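Putative phosphatase (Bacteroides thetaiotaomicron, PDB 3KYA) is a putative phosphatase of uncertain function that binds zinc ions and joins an IPT/TIG immunoglobulin-like domain to what appears to be a six-bladed beta-propeller. Local coordinates at residues G10-S15 / N89-T94; S46-K51 / I82-G87; C69-G74 / T97-E102; G74-E79 / S472-E477. All coordinates share one frame; numbering follows the deposited sequence.

Overall arrangement
The four contacts run from the N-terminal tip of the IPT/TIG domain to its junction with the large C-terminal part. Contacts 1 and 2, centres 8 Å apart, lie on neighbouring strands (91-94 and 80-84, in that order) at one edge of the eight-stranded sheet, contact 2 nested along the chain inside the loop that contact 1 closes. Its centre about 18 Å from that of contact 2, contact 3 joins the loop after strand 66-70 to residues 99-101 at the other edge. Contact 4 shares Gly74 with contact 3, its centre 9 Å away, and brings in the last modelled residues, after strand 467-473. The end of the modelled chain thus packs against a loop of the N-terminal domain.

Contact 1: G10-S15 / N89-T94; sequences GAFDPS and NAVTTT
At the edge of the IPT/TIG domain, where strand 91-94 is the outermost of its sheet, Phe12 and Pro14 of the N-terminal lead-in pack against Asn89 and Val91. Phe12 presents its rim: the carbonyl O of Asn89 lies in the plane of the ring, 3.5 Å from Phe12 CE2, so the oxygen faces the slightly positive C-H edge. Methyl CG2 of Val91 reaches the same rim, 3.9 Å from Phe12 CZ. CG of Phe12 stands anti to the backbone N (chi1 172°), beside the carbonyl carbon, and the ring beyond reaches Asn89 and Val91. Pro14 N lies over the centre of one ring face, 3.9 Å above the plane of Phe12, as the chain folds back across its own aromatic residue. Pro14 then touches both partners, with CB 4.0 Å from Asn89 CB and its carbonyl O 3.7 Å from Val91 CG2. Pro14 sits inside a turn held by Asp13 OD1, which accepts from Ser15 N at 3.1 Å and from Ser15 OG at 2.6 Å, both from the same face of the carboxylate: an Asx turn. Outside the two segments, Asn40 OD1 takes the N-H of Asp13, and Val84 packs on Phe12. Across the contact itself the touch is van der Waals, the segment before the first strand packed against the start of an immunoglobulin-like E-set domain's edge strand.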
loop_
_atom_site.group_PDB
_atom_site.type_symbol
_atom_site.label_atom_id
_atom_site.label_comp_id
_atom_site.label_asym_id
_atom_site.label_seq_id
_atom_site.Cartn_x
_atom_site.Cartn_y
_atom_site.Cartn_z
ATOM N N GLY A 10 40.390 -17.717 -2.835
ATOM C CA GLY A 10 39.159 -17.296 -2.188
ATOM C C GLY A 10 39.269 -17.163 -0.678
ATOM O O GLY A 10 38.408 -16.546 -0.059
ATOM N N ALA A 11 40.310 -17.730 -0.070
ATOM C CA ALA A 11 40.482 -17.631 1.385
ATOM C C ALA A 11 41.083 -16.284 1.791
ATOM O O ALA A 11 41.783 -15.650 1.003
ATOM C CB ALA A 11 41.348 -18.770 1.897
ATOM N N PHE A 12 40.803 -15.856 3.018
ATOM C CA PHE A 12 41.361 -14.620 3.571
ATOM C C PHE A 12 42.871 -14.738 3.726
ATOM O O PHE A 12 43.363 -15.751 4.215
ATOM C CB PHE A 12 40.715 -14.305 4.929
ATOM C CG PHE A 12 41.360 -13.164 5.678
ATOM C CD1 PHE A 12 41.439 -11.894 5.116
ATOM C CD2 PHE A 12 41.838 -13.349 6.972
ATOM C CE1 PHE A 12 42.013 -10.837 5.814
ATOM C CE2 PHE A 12 42.412 -12.307 7.674
ATOM C CZ PHE A 12 42.503 -11.046 7.097
ATOM N N ASP A 13 43.596 -13.710 3.284
ATOM C CA ASP A 13 45.061 -13.667 3.395
ATOM C C ASP A 13 45.421 -12.474 4.290
ATOM O O ASP A 13 45.376 -11.324 3.839
ATOM C CB ASP A 13 45.695 -13.543 2.010
ATOM C CG ASP A 13 47.220 -13.688 2.034
ATOM O OD1 ASP A 13 47.838 -13.480 3.098
ATOM O OD2 ASP A 13 47.800 -14.012 0.973
ATOM N N PRO A 14 45.772 -12.735 5.568
ATOM C CA PRO A 14 46.063 -11.649 6.513
ATOM C C PRO A 14 47.314 -10.809 6.211
ATOM O O PRO A 14 47.523 -9.800 6.880
ATOM C CB PRO A 14 46.222 -12.379 7.854
ATOM C CG PRO A 14 46.544 -13.762 7.506
ATOM C CD PRO A 14 45.849 -14.056 6.217
ATOM N N SER A 15 48.133 -11.223 5.244
ATOM C CA SER A 15 49.313 -10.446 4.845
ATOM C C SER A 15 48.974 -9.444 3.735
ATOM O O SER A 15 49.828 -8.660 3.336
ATOM C CB SER A 15 50.437 -11.363 4.377
ATOM O OG SER A 15 50.050 -12.097 3.230
ATOM N N ASN A 89 45.932 -11.325 13.317
ATOM C CA ASN A 89 45.532 -11.450 11.909
ATOM C C ASN A 89 44.400 -10.515 11.453
ATOM O O ASN A 89 43.942 -10.625 10.316
ATOM C CB ASN A 89 45.113 -12.894 11.623
ATOM C CG ASN A 89 46.246 -13.873 11.805
ATOM O OD1 ASN A 89 47.398 -13.482 11.891
ATOM N ND2 ASN A 89 45.922 -15.157 11.846
ATOM N N ALA A 90 43.951 -9.606 12.320
ATOM C CA ALA A 90 42.837 -8.718 11.979
ATOM C C ALA A 90 43.312 -7.606 11.037
ATOM O O ALA A 90 44.356 -7.005 11.277
ATOM C CB ALA A 90 42.210 -8.130 13.237
ATOM N N VAL A 91 42.559 -7.383 9.955
ATOM C CA VAL A 91 42.856 -6.351 8.961
ATOM C C VAL A 91 41.585 -5.527 8.766
ATOM O O VAL A 91 40.500 -6.090 8.601
ATOM C CB VAL A 91 43.361 -6.961 7.619
ATOM C CG1 VAL A 91 43.687 -5.867 6.593
ATOM C CG2 VAL A 91 44.594 -7.818 7.862
ATOM N N THR A 92 41.722 -4.200 8.825
ATOM C CA THR A 92 40.587 -3.280 8.712
ATOM C C THR A 92 40.740 -2.294 7.563
ATOM O O THR A 92 41.841 -1.864 7.259
ATOM C CB THR A 92 40.412 -2.452 10.007
ATOM O OG1 THR A 92 40.194 -3.329 11.115
ATOM C CG2 THR A 92 39.232 -1.499 9.904
ATOM N N THR A 93 39.627 -1.966 6.912
ATOM C CA THR A 93 39.618 -0.951 5.872
ATOM C C THR A 93 38.331 -0.162 5.992
ATOM O O THR A 93 37.366 -0.628 6.597
ATOM C CB THR A 93 39.731 -1.537 4.448
ATOM O OG1 THR A 93 40.024 -0.481 3.515
ATOM C CG2 THR A 93 38.447 -2.246 4.034
ATOM N N THR A 94 38.328 1.040 5.428
ATOM C CA THR A 94 37.146 1.893 5.431
ATOM C C THR A 94 36.884 2.303 3.994
ATOM O O THR A 94 37.821 2.693 3.286
ATOM C CB THR A 94 37.342 3.141 6.307
ATOM O OG1 THR A 94 37.576 2.735 7.659
ATOM C CG2 THR A 94 36.110 4.049 6.277
#

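Contact 2: S46-K51 / I82-G87; sequences SKVKVK and ITVGEG. With EDO (1,2-ethanediol), chain E.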
loop_
_atom_site.group_PDB
_atom_site.type_symbol
_atom_site.label_atom_id
_atom_site.label_comp_id
_atom_site.label_asym_id
_atom_site.label_seq_id
_atom_site.Cartn_x
_atom_site.Cartn_y
_atom_site.Cartn_z
ATOM N N SER A 46 31.729 -15.577 10.540
ATOM C CA SER A 46 32.317 -15.504 11.888
ATOM C C SER A 46 33.606 -14.682 11.964
ATOM O O SER A 46 33.977 -14.219 13.042
ATOM C CB SER A 46 32.547 -16.914 12.472
ATOM O OG SER A 46 33.636 -17.591 11.858
ATOM N N LYS A 47 34.273 -14.478 10.829
ATOM C CA LYS A 47 35.533 -13.743 10.799
ATOM C C LYS A 47 35.381 -12.317 10.275
ATOM O O LYS A 47 36.387 -11.622 10.068
ATOM C CB LYS A 47 36.563 -14.515 9.949
ATOM C CG LYS A 47 37.019 -15.831 10.565
ATOM C CD LYS A 47 37.873 -15.581 11.804
ATOM C CE LYS A 47 38.463 -16.864 12.375
ATOM N NZ LYS A 47 39.336 -16.577 13.558
ATOM N N VAL A 48 34.142 -11.861 10.095
ATOM C CA VAL A 48 33.909 -10.523 9.556
ATOM C C VAL A 48 33.005 -9.692 10.458
ATOM O O VAL A 48 31.975 -10.166 10.946
ATOM C CB VAL A 48 33.300 -10.622 8.148
ATOM C CG1 VAL A 48 32.805 -9.251 7.642
ATOM C CG2 VAL A 48 34.310 -11.245 7.173
ATOM N N LYS A 49 33.409 -8.444 10.671
ATOM C CA LYS A 49 32.621 -7.485 11.428
ATOM C C LYS A 49 32.513 -6.216 10.582
ATOM O O LYS A 49 33.489 -5.782 9.955
ATOM C CB LYS A 49 33.247 -7.205 12.799
ATOM C CG LYS A 49 33.337 -8.426 13.706
ATOM C CD LYS A 49 31.950 -8.975 14.103
ATOM C CE LYS A 49 32.029 -10.264 14.923
ATOM N NZ LYS A 49 32.475 -11.440 14.113
ATOM N N VAL A 50 31.309 -5.656 10.541
ATOM C CA VAL A 50 31.023 -4.469 9.752
ATOM C C VAL A 50 30.370 -3.399 10.607
ATOM O O VAL A 50 29.488 -3.690 11.419
ATOM C CB VAL A 50 30.065 -4.814 8.569
ATOM C CG1 VAL A 50 29.625 -3.547 7.816
ATOM C CG2 VAL A 50 30.712 -5.789 7.594
ATOM N N LYS A 51 30.822 -2.157 10.432
ATOM C CA LYS A 51 30.186 -1.009 11.051
ATOM C C LYS A 51 29.785 -0.046 9.944
ATOM O O LYS A 51 30.523 0.138 8.970
ATOM C CB LYS A 51 31.113 -0.272 12.015
ATOM C CG LYS A 51 31.310 -0.914 13.356
ATOM C CD LYS A 51 32.100 0.041 14.270
ATOM C CE LYS A 51 32.225 -0.499 15.681
ATOM N NZ LYS A 51 32.992 0.470 16.543
ATOM N N ILE A 82 35.103 -2.281 7.720
ATOM C CA ILE A 82 35.095 -3.737 7.777
ATOM C C ILE A 82 36.397 -4.224 8.379
ATOM O O ILE A 82 37.464 -3.678 8.080
ATOM C CB ILE A 82 34.919 -4.368 6.376
ATOM C CG1 ILE A 82 33.569 -3.985 5.772
ATOM C CG2 ILE A 82 35.019 -5.895 6.443
ATOM C CD1 ILE A 82 33.305 -4.622 4.414
ATOM N N THR A 83 36.299 -5.228 9.244
ATOM C CA THR A 83 37.449 -5.862 9.860
ATOM C C THR A 83 37.311 -7.351 9.591
ATOM O O THR A 83 36.279 -7.950 9.910
ATOM C CB THR A 83 37.548 -5.619 11.378
ATOM O OG1 THR A 83 37.663 -4.219 11.635
ATOM C CG2 THR A 83 38.782 -6.358 11.978
ATOM N N VAL A 84 38.331 -7.926 8.968
ATOM C CA VAL A 84 38.379 -9.338 8.650
ATOM C C VAL A 84 39.498 -9.942 9.493
ATOM O O VAL A 84 40.590 -9.374 9.587
ATOM C CB VAL A 84 38.641 -9.575 7.149
ATOM C CG1 VAL A 84 38.530 -11.083 6.798
ATOM C CG2 VAL A 84 37.675 -8.752 6.308
ATOM N N GLY A 85 39.218 -11.080 10.125
ATOM C CA GLY A 85 40.199 -11.741 10.974
ATOM C C GLY A 85 40.140 -11.289 12.421
ATOM O O GLY A 85 39.375 -10.386 12.772
ATOM N N GLU A 86 40.954 -11.919 13.265
ATOM C CA GLU A 86 40.963 -11.614 14.692
ATOM C C GLU A 86 42.370 -11.536 15.247
ATOM O O GLU A 86 43.284 -12.162 14.722
ATOM C CB GLU A 86 40.200 -12.689 15.464
ATOM C CG GLU A 86 38.797 -12.966 14.978
ATOM C CD GLU A 86 38.108 -14.004 15.841
ATOM O OE1 GLU A 86 37.908 -13.707 17.038
ATOM O OE2 GLU A 86 37.795 -15.112 15.343
ATOM N N GLY A 87 42.534 -10.763 16.315
ATOM C CA GLY A 87 43.823 -10.615 16.971
ATOM C C GLY A 87 44.920 -10.153 16.028
ATOM O O GLY A 87 44.727 -9.208 15.267
HETATM C C1 EDO E . 34.406 -2.857 11.680
HETATM O O1 EDO E . 35.808 -2.600 11.774
HETATM C C2 EDO E . 33.978 -3.805 12.794
HETATM O O2 EDO E . 34.096 -3.192 14.078
HETATM O O HOH W 1 35.139 -15.472 15.353
#
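Lys49 and Thr83 form the central hydrogen-bonded pair of two antiparallel strands, 48-51 and 82-84, whose axes lie 4.9 Å apart. Each satisfies the other's backbone: Lys49 N donates to Thr83 O at 3.0 Å, and Thr83 N returns a bond of the same length to Lys49 O. Two residues on, Gly85 N donates to Lys47 O at 2.9 Å, and the same oxygen receives a C-H contact from Val84 CA. Gly85 has backbone angles at which a CB would press on the preceding carbonyl O, so glycine suits the strand's end. Beyond it, Lys47 NZ bonds Glu86 OE2 at 2.8 Å in a salt bridge, approaching from the anti side, 32° out of the carboxylate plane. The lysine chain bends at chi2 (-69°), folding CD back so that CD and CE pass close to Glu86 OE2, and crosses the glutamate at about a right angle. A water donates to Glu86 OE2, at 2.7 Å, and to Ser46 O, so this carboxylate oxygen has two partners. Thr83 OG1 bonds the hydroxyl of Thr92 on the next strand. On the face opposite Lys49 and Thr83 these strands present apolar residues: Val50 CG2 lies 3.8 Å from Ile82 CG1, and Val48 packs on Val84. On its other side strand 48-52 bonds strand 55-62, as expected of neighbouring antiparallel strands in the sheet of an IPT/TIG immunoglobulin-like fold.

Contact 3: C69-G74 / T97-E102; sequences CFVPSG and TTFSYE. With EDO (1,2-ethanediol), chain D; EDO (1,2-ethanediol), chain C.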
loop_
_atom_site.group_PDB
_atom_site.type_symbol
_atom_site.label_atom_id
_atom_site.label_comp_id
_atom_site.label_asym_id
_atom_site.label_seq_id
_atom_site.Cartn_x
_atom_site.Cartn_y
_atom_site.Cartn_z
ATOM N N CYS A 69 25.107 -7.356 4.181
ATOM C CA CYS A 69 24.780 -6.978 5.555
ATOM C C CYS A 69 23.499 -6.144 5.581
ATOM O O CYS A 69 22.952 -5.773 4.527
ATOM C CB CYS A 69 25.939 -6.197 6.174
ATOM S SG CYS A 69 26.207 -4.569 5.417
ATOM N N PHE A 70 22.988 -5.886 6.779
ATOM C CA PHE A 70 21.824 -5.015 6.947
ATOM C C PHE A 70 22.262 -3.649 7.438
ATOM O O PHE A 70 23.084 -3.547 8.364
ATOM C CB PHE A 70 20.847 -5.578 7.982
ATOM C CG PHE A 70 20.054 -6.758 7.497
ATOM C CD1 PHE A 70 19.112 -6.601 6.486
ATOM C CD2 PHE A 70 20.205 -8.013 8.083
ATOM C CE1 PHE A 70 18.354 -7.687 6.049
ATOM C CE2 PHE A 70 19.444 -9.108 7.648
ATOM C CZ PHE A 70 18.524 -8.940 6.638
ATOM N N VAL A 71 21.699 -2.592 6.854
ATOM C CA VAL A 71 21.998 -1.232 7.303
ATOM C C VAL A 71 21.420 -1.015 8.707
ATOM O O VAL A 71 20.228 -1.189 8.929
ATOM C CB VAL A 71 21.430 -0.178 6.345
ATOM C CG1 VAL A 71 21.630 1.247 6.890
ATOM C CG2 VAL A 71 22.063 -0.343 4.945
ATOM N N PRO A 72 22.262 -0.609 9.662
ATOM C CA PRO A 72 21.740 -0.436 11.018
ATOM C C PRO A 72 20.994 0.873 11.242
ATOM O O PRO A 72 21.243 1.872 10.533
ATOM C CB PRO A 72 22.996 -0.454 11.888
ATOM C CG PRO A 72 24.152 -0.252 10.974
ATOM C CD PRO A 72 23.720 -0.403 9.571
ATOM N N SER A 73 20.082 0.864 12.208
ATOM C CA SER A 73 19.413 2.087 12.618
ATOM C C SER A 73 20.451 3.098 13.112
ATOM O O SER A 73 21.397 2.743 13.823
ATOM C CB SER A 73 18.419 1.800 13.750
ATOM O OG SER A 73 17.329 1.029 13.282
ATOM N N GLY A 74 20.283 4.364 12.729
ATOM C CA GLY A 74 21.166 5.420 13.189
ATOM C C GLY A 74 22.549 5.485 12.553
ATOM O O GLY A 74 23.462 6.028 13.159
ATOM N N THR A 97 34.052 6.134 -0.074
ATOM C CA THR A 97 32.809 6.893 -0.192
ATOM C C THR A 97 31.835 6.444 0.897
ATOM O O THR A 97 31.907 5.324 1.384
ATOM C CB THR A 97 32.144 6.715 -1.566
ATOM O OG1 THR A 97 31.847 5.331 -1.787
ATOM C CG2 THR A 97 33.061 7.221 -2.673
ATOM N N THR A 98 30.942 7.338 1.289
ATOM C CA THR A 98 29.968 7.034 2.335
ATOM C C THR A 98 28.623 6.611 1.766
ATOM O O THR A 98 28.219 7.057 0.698
ATOM C CB THR A 98 29.752 8.244 3.270
ATOM O OG1 THR A 98 29.361 9.388 2.502
ATOM C CG2 THR A 98 31.021 8.567 4.026
ATOM N N PHE A 99 27.952 5.706 2.480
ATOM C CA PHE A 99 26.592 5.295 2.157
ATOM C C PHE A 99 25.679 6.463 2.507
ATOM O O PHE A 99 25.910 7.132 3.501
ATOM C CB PHE A 99 26.223 4.058 2.985
ATOM C CG PHE A 99 24.809 3.581 2.804
ATOM C CD1 PHE A 99 24.445 2.830 1.696
ATOM C CD2 PHE A 99 23.862 3.814 3.781
ATOM C CE1 PHE A 99 23.149 2.364 1.544
ATOM C CE2 PHE A 99 22.571 3.353 3.641
ATOM C CZ PHE A 99 22.210 2.627 2.513
ATOM N N SER A 100 24.657 6.724 1.700
ATOM C CA SER A 100 23.753 7.831 1.985
ATOM C C SER A 100 22.567 7.312 2.805
ATOM O O SER A 100 21.626 6.719 2.264
ATOM C CB SER A 100 23.300 8.515 0.700
ATOM O OG SER A 100 22.485 9.616 1.026
ATOM N N TYR A 101 22.653 7.521 4.120
ATOM C CA TYR A 101 21.646 7.056 5.073
ATOM C C TYR A 101 20.385 7.909 5.026
ATOM O O TYR A 101 20.445 9.128 5.223
ATOM C CB TYR A 101 22.239 7.046 6.489
ATOM C CG TYR A 101 21.276 6.569 7.557
ATOM C CD1 TYR A 101 21.054 5.202 7.758
ATOM C CD2 TYR A 101 20.581 7.474 8.358
ATOM C CE1 TYR A 101 20.157 4.746 8.715
ATOM C CE2 TYR A 101 19.678 7.018 9.337
ATOM C CZ TYR A 101 19.473 5.657 9.505
ATOM O OH TYR A 101 18.590 5.194 10.475
ATOM N N GLU A 102 19.248 7.265 4.765
ATOM C CA GLU A 102 17.964 7.943 4.691
ATOM C C GLU A 102 17.276 7.835 6.061
ATOM O O GLU A 102 16.924 6.735 6.515
ATOM C CB GLU A 102 17.082 7.326 3.610
ATOM C CG GLU A 102 17.646 7.458 2.193
ATOM C CD GLU A 102 16.842 6.677 1.155
ATOM O OE1 GLU A 102 16.086 5.746 1.533
ATOM O OE2 GLU A 102 16.991 6.987 -0.044
HETATM C C1 EDO D . 18.482 -2.405 12.643
HETATM O O1 EDO D . 19.613 -1.823 13.314
HETATM C C2 EDO D . 18.896 -3.224 11.430
HETATM O O2 EDO D . 19.728 -4.314 11.824
HETATM C C1 EDO C . 15.517 4.540 12.244
HETATM O O1 EDO C . 16.566 4.476 13.217
HETATM C C2 EDO C . 14.485 3.455 12.500
HETATM O O2 EDO C . 15.046 2.174 12.197
#
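The hydroxyl of Tyr101 is gripped from two sides: Gly74 N donates to Tyr101 OH at 2.9 Å, with an angle of 160° at the hydrogen, and Glu474 OE2, beyond strand 467-473, bonds the same oxygen. The tyrosine ring packs on the loop after strand 66-70. Its CE1 lies 3.6 Å from Pro72 O, while Val71 CG1 approaches the ring edge, 4.1 Å from Tyr101 CD1. CG of Tyr101 is anti to the backbone N (chi1 -180°), which sets CG beside the carbonyl carbon, the ring continuing to this loop. Val71 has a second aromatic neighbour: its CG2 is 3.8 Å from Phe99 CZ and its CG1 4.0 Å from Phe99 CE2, so CG1 touches both rings while CG2 serves Phe99. Phe99 goes on to meet Phe23 and Leu34 of the same domain, and the ring of Phe76 meets that of Tyr101 edge to face. A phenylalanine in place of Tyr101 would probably keep the touch on Val71 but leave the N-H of Gly74 without its acceptor and Glu474 without one of its partners. Because Gly74 donates to the hydroxyl, the tyrosine proton presumably serves the glutamate, a chain of two hydrogen bonds that ties the loop backbone of the IPT/TIG domain to a carboxylate near the end of the modelled chain.

Contact 4: G74-E79 / S472-E477; sequences GAFSGE and SMEQEE. With EDO (1,2-ethanediol), chain C.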
loop_
_atom_site.group_PDB
_atom_site.type_symbol
_atom_site.label_atom_id
_atom_site.label_comp_id
_atom_site.label_asym_id
_atom_site.label_seq_id
_atom_site.Cartn_x
_atom_site.Cartn_y
_atom_site.Cartn_z
ATOM N N GLY A 74 20.283 4.364 12.729
ATOM C CA GLY A 74 21.166 5.420 13.189
ATOM C C GLY A 74 22.549 5.485 12.553
ATOM O O GLY A 74 23.462 6.028 13.159
ATOM N N ALA A 75 22.702 4.970 11.333
ATOM C CA ALA A 75 23.995 4.967 10.642
ATOM C C ALA A 75 24.190 6.279 9.862
ATOM O O ALA A 75 24.569 6.265 8.693
ATOM C CB ALA A 75 24.090 3.771 9.713
ATOM N N PHE A 76 23.979 7.396 10.545
ATOM C CA PHE A 76 23.955 8.731 9.916
ATOM C C PHE A 76 25.123 9.069 8.996
ATOM O O PHE A 76 24.897 9.559 7.893
ATOM C CB PHE A 76 23.833 9.843 10.970
ATOM C CG PHE A 76 22.592 9.743 11.805
ATOM C CD1 PHE A 76 21.369 10.155 11.300
ATOM C CD2 PHE A 76 22.651 9.242 13.098
ATOM C CE1 PHE A 76 20.212 10.050 12.064
ATOM C CE2 PHE A 76 21.488 9.134 13.870
ATOM C CZ PHE A 76 20.280 9.542 13.351
ATOM N N SER A 77 26.351 8.819 9.434
ATOM C CA SER A 77 27.520 9.228 8.638
ATOM C C SER A 77 27.709 8.378 7.369
ATOM O O SER A 77 28.319 8.843 6.390
ATOM C CB SER A 77 28.803 9.223 9.489
ATOM O OG SER A 77 29.341 7.917 9.621
ATOM N N GLY A 78 27.195 7.145 7.377
ATOM C CA GLY A 78 27.310 6.257 6.219
ATOM C C GLY A 78 28.695 5.683 5.984
ATOM O O GLY A 78 28.928 5.020 4.970
ATOM N N GLU A 79 29.620 5.934 6.904
ATOM C CA GLU A 79 30.974 5.401 6.779
ATOM C C GLU A 79 30.932 3.888 6.941
ATOM O O GLU A 79 30.341 3.382 7.896
ATOM C CB GLU A 79 31.914 6.030 7.811
ATOM C CG GLU A 79 32.119 7.522 7.606
ATOM C CD GLU A 79 33.070 8.125 8.613
ATOM O OE1 GLU A 79 33.439 7.425 9.581
ATOM O OE2 GLU A 79 33.450 9.301 8.431
ATOM N N SER A 472 8.764 11.366 15.483
ATOM C CA SER A 472 9.448 12.427 14.745
ATOM C C SER A 472 10.683 11.880 14.062
ATOM O O SER A 472 11.129 10.772 14.372
ATOM C CB SER A 472 9.858 13.548 15.698
ATOM O OG SER A 472 10.720 13.066 16.704
HETATM N N MSE A 473 11.270 12.688 13.179
HETATM C CA MSE A 473 12.456 12.277 12.422
HETATM C C MSE A 473 13.644 12.041 13.342
HETATM O O MSE A 473 13.953 12.881 14.189
HETATM C CB MSE A 473 12.838 13.346 11.391
HETATM C CG MSE A 473 11.822 13.556 10.289
HETATM SE SE MSE A 473 11.588 11.950 9.250
HETATM C CE MSE A 473 13.442 11.770 8.689
ATOM N N GLU A 474 14.325 10.904 13.189
ATOM C CA GLU A 474 15.503 10.651 14.019
ATOM C C GLU A 474 16.572 11.732 13.764
ATOM O O GLU A 474 16.637 12.300 12.676
ATOM C CB GLU A 474 16.083 9.261 13.773
ATOM C CG GLU A 474 16.504 9.016 12.349
ATOM C CD GLU A 474 16.983 7.599 12.110
ATOM O OE1 GLU A 474 17.585 6.990 13.021
ATOM O OE2 GLU A 474 16.779 7.111 10.986
ATOM N N GLN A 475 17.388 12.006 14.780
ATOM C CA GLN A 475 18.427 13.027 14.701
ATOM C C GLN A 475 19.745 12.510 15.210
ATOM O O GLN A 475 19.794 11.730 16.164
ATOM C CB GLN A 475 18.076 14.235 15.571
ATOM C CG GLN A 475 16.781 14.944 15.238
ATOM C CD GLN A 475 16.468 16.056 16.237
ATOM O OE1 GLN A 475 15.313 16.237 16.646
ATOM N NE2 GLN A 475 17.502 16.781 16.663
ATOM N N GLU A 476 20.821 12.967 14.580
ATOM C CA GLU A 476 22.160 12.633 15.018
ATOM C C GLU A 476 22.404 13.486 16.266
ATOM O O GLU A 476 22.376 14.715 16.190
ATOM C CB GLU A 476 23.165 12.937 13.915
ATOM C CG GLU A 476 24.576 12.426 14.179
ATOM C CD GLU A 476 25.525 12.738 13.037
ATOM O OE1 GLU A 476 25.062 13.265 11.998
ATOM O OE2 GLU A 476 26.736 12.461 13.173
ATOM N N GLU A 477 22.587 12.838 17.415
ATOM C CA GLU A 477 22.777 13.550 18.698
ATOM C C GLU A 477 24.080 14.339 18.757
ATOM O O GLU A 477 25.138 13.821 18.413
ATOM C CB GLU A 477 22.710 12.558 19.870
ATOM C CG GLU A 477 23.840 11.509 19.895
ATOM C CD GLU A 477 23.539 10.328 20.813
ATOM O OE1 GLU A 477 22.391 10.221 21.317
ATOM O OE2 GLU A 477 24.450 9.492 21.012
HETATM C C1 EDO C . 15.517 4.540 12.244
HETATM O O1 EDO C . 16.566 4.476 13.217
HETATM C C2 EDO C . 14.485 3.455 12.500
HETATM O O2 EDO C . 15.046 2.174 12.197
#
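Glu474, just past strand 467-473, meets the far end of the Phe76 ring with its aliphatic part: CG is 3.9 Å from Phe76 CZ. The first torsion sets CG between the backbone N and the carbonyl carbon (chi1 59°), and the carboxylate plane stands 69° from that of the ring. Its OE1 accepts from O1 of a 1,2-ethanediol at 2.7 Å, while OE2, bonded to Tyr101 OH, also receives the N-H of Lys104. Gln475 contributes backbone: its carbonyl carbon is 3.5 Å from Phe76 CZ, its CB directed away. Phe76 is carried on a type I beta turn from Ala75 to Gly78, in a loop of the IPT/TIG domain, whereas strand 467-473 belongs with strand 105-110 to one sheet of what is probably a beta-propeller whose first and last strands meet there. Glu476 then lies over one face of the ring. Its CA is 3.7 Å above the plane of Phe76, offset toward the rim, and its CB makes a CH-pi contact 4.0 Å from the ring centroid. An alanine in place of Phe76 would probably leave the CB of Glu476 without this aromatic face and open a gap beside Glu474. Beyond CB, the extended Glu476 chain runs counter to the Phe76 side chain, its carboxylate nearly parallel to the ring and OE1 3.8 Å from Phe76 CB.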